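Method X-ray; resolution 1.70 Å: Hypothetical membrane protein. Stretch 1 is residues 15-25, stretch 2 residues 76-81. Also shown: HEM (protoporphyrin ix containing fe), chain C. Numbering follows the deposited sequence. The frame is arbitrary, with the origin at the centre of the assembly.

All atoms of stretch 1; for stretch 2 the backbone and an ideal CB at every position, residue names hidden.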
# COMPACT_ATOMS: atom_id res chain seq x y z
N SER A 15 1.44 -5.39 -4.86
CA SER A 15 2.81 -4.88 -5.06
C SER A 15 2.89 -3.35 -5.11
O SER A 15 3.97 -2.82 -5.31
CB SER A 15 3.40 -5.40 -6.39
OG SER A 15 3.35 -6.82 -6.37
N VAL A 16 1.77 -2.66 -4.95
CA VAL A 16 1.60 -1.21 -4.99
C VAL A 16 1.68 -0.74 -6.45
O VAL A 16 0.68 -0.28 -7.02
CB VAL A 16 2.63 -0.47 -4.07
CG1 VAL A 16 2.35 1.04 -4.10
CG2 VAL A 16 2.43 -0.96 -2.61
N ARG A 17 2.86 -0.85 -7.07
CA ARG A 17 3.01 -0.66 -8.50
C ARG A 17 4.41 -1.16 -8.93
O ARG A 17 5.41 -0.63 -8.42
CB ARG A 17 2.82 0.82 -8.84
CG ARG A 17 3.06 1.20 -10.26
CD ARG A 17 1.90 0.94 -11.27
NE ARG A 17 2.55 1.30 -12.54
CZ ARG A 17 2.19 2.28 -13.35
NH1 ARG A 17 1.04 2.93 -13.12
NH2 ARG A 17 2.95 2.54 -14.43
N GLU A 18 4.49 -2.17 -9.83
CA GLU A 18 5.82 -2.73 -10.14
C GLU A 18 6.77 -1.68 -10.68
O GLU A 18 7.96 -1.67 -10.32
CB GLU A 18 5.73 -3.88 -11.13
CG GLU A 18 5.01 -5.07 -10.56
CD GLU A 18 4.72 -6.11 -11.62
OE1 GLU A 18 4.51 -7.26 -11.23
OE2 GLU A 18 4.64 -5.78 -12.81
N SER A 19 6.27 -0.80 -11.57
CA SER A 19 7.20 0.15 -12.19
C SER A 19 7.66 1.18 -11.16
O SER A 19 8.73 1.76 -11.32
CB SER A 19 6.54 0.81 -13.43
OG SER A 19 5.36 1.59 -13.09
N PHE A 20 6.89 1.36 -10.06
CA PHE A 20 7.31 2.31 -9.03
C PHE A 20 8.45 1.68 -8.23
O PHE A 20 9.48 2.31 -7.97
CB PHE A 20 6.14 2.65 -8.09
CG PHE A 20 6.58 3.59 -6.99
CD1 PHE A 20 6.94 4.91 -7.32
CD2 PHE A 20 6.65 3.15 -5.70
CE1 PHE A 20 7.39 5.79 -6.31
CE2 PHE A 20 7.07 4.01 -4.67
CZ PHE A 20 7.46 5.33 -4.99
N ASN A 21 8.30 0.39 -7.87
CA ASN A 21 9.40 -0.28 -7.16
C ASN A 21 10.64 -0.36 -8.02
O ASN A 21 11.77 -0.19 -7.54
CB ASN A 21 8.99 -1.70 -6.74
CG ASN A 21 7.80 -1.69 -5.75
OD1 ASN A 21 7.73 -0.84 -4.86
ND2 ASN A 21 6.91 -2.68 -5.88
N ASN A 22 10.46 -0.64 -9.31
CA ASN A 22 11.61 -0.65 -10.24
C ASN A 22 12.32 0.69 -10.28
O ASN A 22 13.56 0.78 -10.27
CB ASN A 22 11.09 -0.98 -11.64
CG ASN A 22 12.22 -1.15 -12.63
OD1 ASN A 22 13.03 -2.05 -12.45
ND2 ASN A 22 12.30 -0.30 -13.64
N TYR A 23 11.55 1.79 -10.34
CA TYR A 23 12.15 3.12 -10.36
C TYR A 23 12.82 3.45 -9.02
O TYR A 23 13.95 3.94 -8.99
CB TYR A 23 11.03 4.12 -10.67
CG TYR A 23 11.21 5.47 -10.03
CD1 TYR A 23 12.11 6.40 -10.56
CD2 TYR A 23 10.42 5.85 -8.95
CE1 TYR A 23 12.23 7.71 -9.93
CE2 TYR A 23 10.52 7.12 -8.36
CZ TYR A 23 11.43 8.01 -8.85
OH TYR A 23 11.57 9.24 -8.29
N LEU A 24 12.13 3.17 -7.91
CA LEU A 24 12.63 3.60 -6.60
C LEU A 24 13.92 2.86 -6.24
O LEU A 24 14.85 3.47 -5.69
CB LEU A 24 11.49 3.39 -5.56
CG LEU A 24 11.73 3.98 -4.14
CD1 LEU A 24 12.61 2.98 -3.29
CD2 LEU A 24 12.40 5.37 -4.15
N GLU A 25 14.01 1.57 -6.54
CA GLU A 25 15.23 0.82 -6.22
C GLU A 25 16.29 0.96 -7.29
O GLU A 25 17.40 0.41 -7.11
CB GLU A 25 14.86 -0.65 -6.05
CG GLU A 25 13.90 -0.85 -4.88
CD GLU A 25 13.70 -2.36 -4.53
OE1 GLU A 25 14.55 -2.87 -3.76
OE2 GLU A 25 12.71 -2.97 -5.01
N UNK A 76 7.91 1.25 3.58
CA UNK A 76 8.52 2.59 3.56
C UNK A 76 9.47 2.63 2.37
O UNK A 76 10.39 1.80 2.30
CB UNK A 76 9.25 2.90 4.87
N UNK A 77 9.29 3.60 1.47
CA UNK A 77 10.20 3.80 0.34
C UNK A 77 10.99 5.10 0.53
O UNK A 77 10.40 6.13 0.89
CB UNK A 77 9.43 3.83 -0.98
N UNK A 78 12.28 5.08 0.21
CA UNK A 78 13.09 6.30 0.34
C UNK A 78 14.02 6.40 -0.86
O UNK A 78 14.69 5.43 -1.22
CB UNK A 78 13.89 6.30 1.65
N UNK A 79 14.09 7.59 -1.44
CA UNK A 79 15.05 7.86 -2.51
C UNK A 79 15.33 9.35 -2.68
O UNK A 79 14.83 10.21 -1.95
CB UNK A 79 14.54 7.28 -3.83
N UNK A 80 16.22 9.67 -3.63
CA UNK A 80 16.58 11.05 -3.93
C UNK A 80 17.08 11.79 -2.68
O UNK A 80 16.63 12.87 -2.36
CB UNK A 80 15.38 11.78 -4.53
N UNK A 81 18.11 11.24 -2.06
CA UNK A 81 18.63 11.85 -0.86
C UNK A 81 19.41 13.13 -1.15
O UNK A 81 20.44 13.11 -1.83
CB UNK A 81 19.52 10.85 -0.12
CHA HEM C . 9.29 8.90 -11.84
CHB HEM C . 13.00 11.88 -10.89
CHC HEM C . 10.87 13.04 -6.65
CHD HEM C . 7.31 9.78 -7.48
C1A HEM C . 10.43 9.68 -11.96
C2A HEM C . 11.21 9.76 -13.18
C3A HEM C . 12.27 10.58 -12.95
C4A HEM C . 12.15 11.03 -11.56
CMA HEM C . 13.40 10.98 -13.94
CAA HEM C . 10.84 9.03 -14.49
CBA HEM C . 11.59 7.70 -14.56
CGA HEM C . 10.97 6.84 -15.64
O1A HEM C . 11.54 5.75 -15.92
O2A HEM C . 9.90 7.26 -16.20
C1B HEM C . 12.75 12.44 -9.67
C2B HEM C . 13.61 13.41 -8.99
C3B HEM C . 13.02 13.74 -7.83
C4B HEM C . 11.78 12.97 -7.69
CMB HEM C . 14.92 13.94 -9.63
CAB HEM C . 13.50 14.72 -6.72
CBB HEM C . 14.79 15.08 -6.60
C1C HEM C . 9.72 12.26 -6.49
C2C HEM C . 8.84 12.28 -5.34
C3C HEM C . 7.87 11.35 -5.53
C4C HEM C . 8.08 10.75 -6.85
CMC HEM C . 9.05 13.13 -4.06
CAC HEM C . 6.80 11.06 -4.49
CBC HEM C . 6.33 9.82 -4.41
C1D HEM C . 7.55 9.28 -8.74
C2D HEM C . 6.71 8.32 -9.42
C3D HEM C . 7.23 8.06 -10.63
C4D HEM C . 8.46 8.84 -10.76
CMD HEM C . 5.39 7.78 -8.81
CAD HEM C . 6.65 7.08 -11.69
CBD HEM C . 7.40 5.73 -11.51
CGD HEM C . 6.81 4.74 -12.51
O1D HEM C . 7.12 4.91 -13.74
O2D HEM C . 6.03 3.84 -12.04
NA HEM C . 11.01 10.49 -10.96
NB HEM C . 11.68 12.18 -8.83
NC HEM C . 9.21 11.33 -7.40
ND HEM C . 8.60 9.54 -9.58
FE HEM C . 10.22 10.72 -9.00

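The strand 76-81 passes the helix 18-24 at 48°. At position 76 the ideal CB has no atom of stretch 1 within 5.5 Å, so this helix sets no preference and many side chains would suit. The deposited residue is His 76, whose NE2 is hydrogen-bonded elsewhere in the structure.

Position 77 is far more constrained. Its CA-to-CB bond points toward stretch 1, and the ideal CB sits 3.9 Å from Leu 24 CG and 4.4 Å from Phe 20 CE2. Beyond these apolar groups lie Val 16 and the carboxamide of Asn 21, which offers both an acceptor and a donor. Asn 21 ND2 donates to Ser 15 O at 3.0 Å, while OD1 is an acceptor that a donor at 77 could meet. Leucine, methionine or phenylalanine could cover the apolar part; a long side chain with a donor would also reach OD1. The residue is Trp 77. Its NE1 donates to Asn 21 OD1 at 2.9 Å in a nearly straight hydrogen bond (174°). The edge of Phe 20 is directed at the indole face, with Phe 20 CE2 3.5 Å from Trp 77 CD1, while Leu 24 CG, 3.8 Å from Trp 77 CD1, and Val 16 CG2, 3.7 Å from Trp 77 CZ2, pack at the indole edge.

At position 78 the CA-to-CB bond points away, as expected for alternation along a strand, and the helix leaves the choice open. Thr 78 presents its backbone to stretch 1: its O lies 3.7 Å from Leu 24 CD2.

Position 79 faces the helix again, but here an ideal CB would be 2.9 Å from Leu 24 CD2, a clash. With the leucine placed as it is, glycine fits best, and Gly 79 is found.

Position 80 has phi/psi of 56/57, a left-handed conformation that favours glycine or asparagine but admits others. CB points sideways, yet a side chain of sufficient length could reach the heme and Tyr 23 OH, which binds HEM FE at 2.1 Å. Histidine, glutamine or another side chain able to carry a hydrogen-bonding group across the gap to the hydroxyl would suit. His 80 donates from NE2 to Tyr 23 OH at 2.6 Å, and HEM C2B lies over one face of its ring, 3.1 Å from His 80 CE1.

Position 81 is beyond reach of stretch 1, which therefore sets no requirement; it is Asn 81.

Stretch 2 76-81: HWTGHN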
# COMPACT_ATOMS: atom_id res chain seq x y z
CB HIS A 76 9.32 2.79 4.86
CG HIS A 76 9.89 4.16 5.04
ND1 HIS A 76 11.00 4.38 5.83
CD2 HIS A 76 9.50 5.37 4.57
CE1 HIS A 76 11.29 5.68 5.83
NE2 HIS A 76 10.39 6.31 5.09
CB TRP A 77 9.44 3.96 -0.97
CG TRP A 77 8.61 2.80 -1.46
CD1 TRP A 77 8.92 1.96 -2.51
CD2 TRP A 77 7.27 2.44 -1.04
NE1 TRP A 77 7.89 1.08 -2.73
CE2 TRP A 77 6.87 1.34 -1.82
CE3 TRP A 77 6.39 2.93 -0.03
CZ2 TRP A 77 5.60 0.74 -1.69
CZ3 TRP A 77 5.16 2.35 0.11
CH2 TRP A 77 4.77 1.24 -0.70
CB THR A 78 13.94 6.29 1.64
OG1 THR A 78 14.49 5.00 1.88
CG2 THR A 78 13.05 6.63 2.87
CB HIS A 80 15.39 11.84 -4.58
CG HIS A 80 14.94 11.24 -5.88
ND1 HIS A 80 15.61 11.45 -7.08
CD2 HIS A 80 13.85 10.47 -6.18
CE1 HIS A 80 14.97 10.79 -8.04
NE2 HIS A 80 13.90 10.20 -7.52
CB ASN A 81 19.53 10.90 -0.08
CG ASN A 81 19.68 11.37 1.35
OD1 ASN A 81 20.28 12.43 1.59
ND2 ASN A 81 19.10 10.65 2.30
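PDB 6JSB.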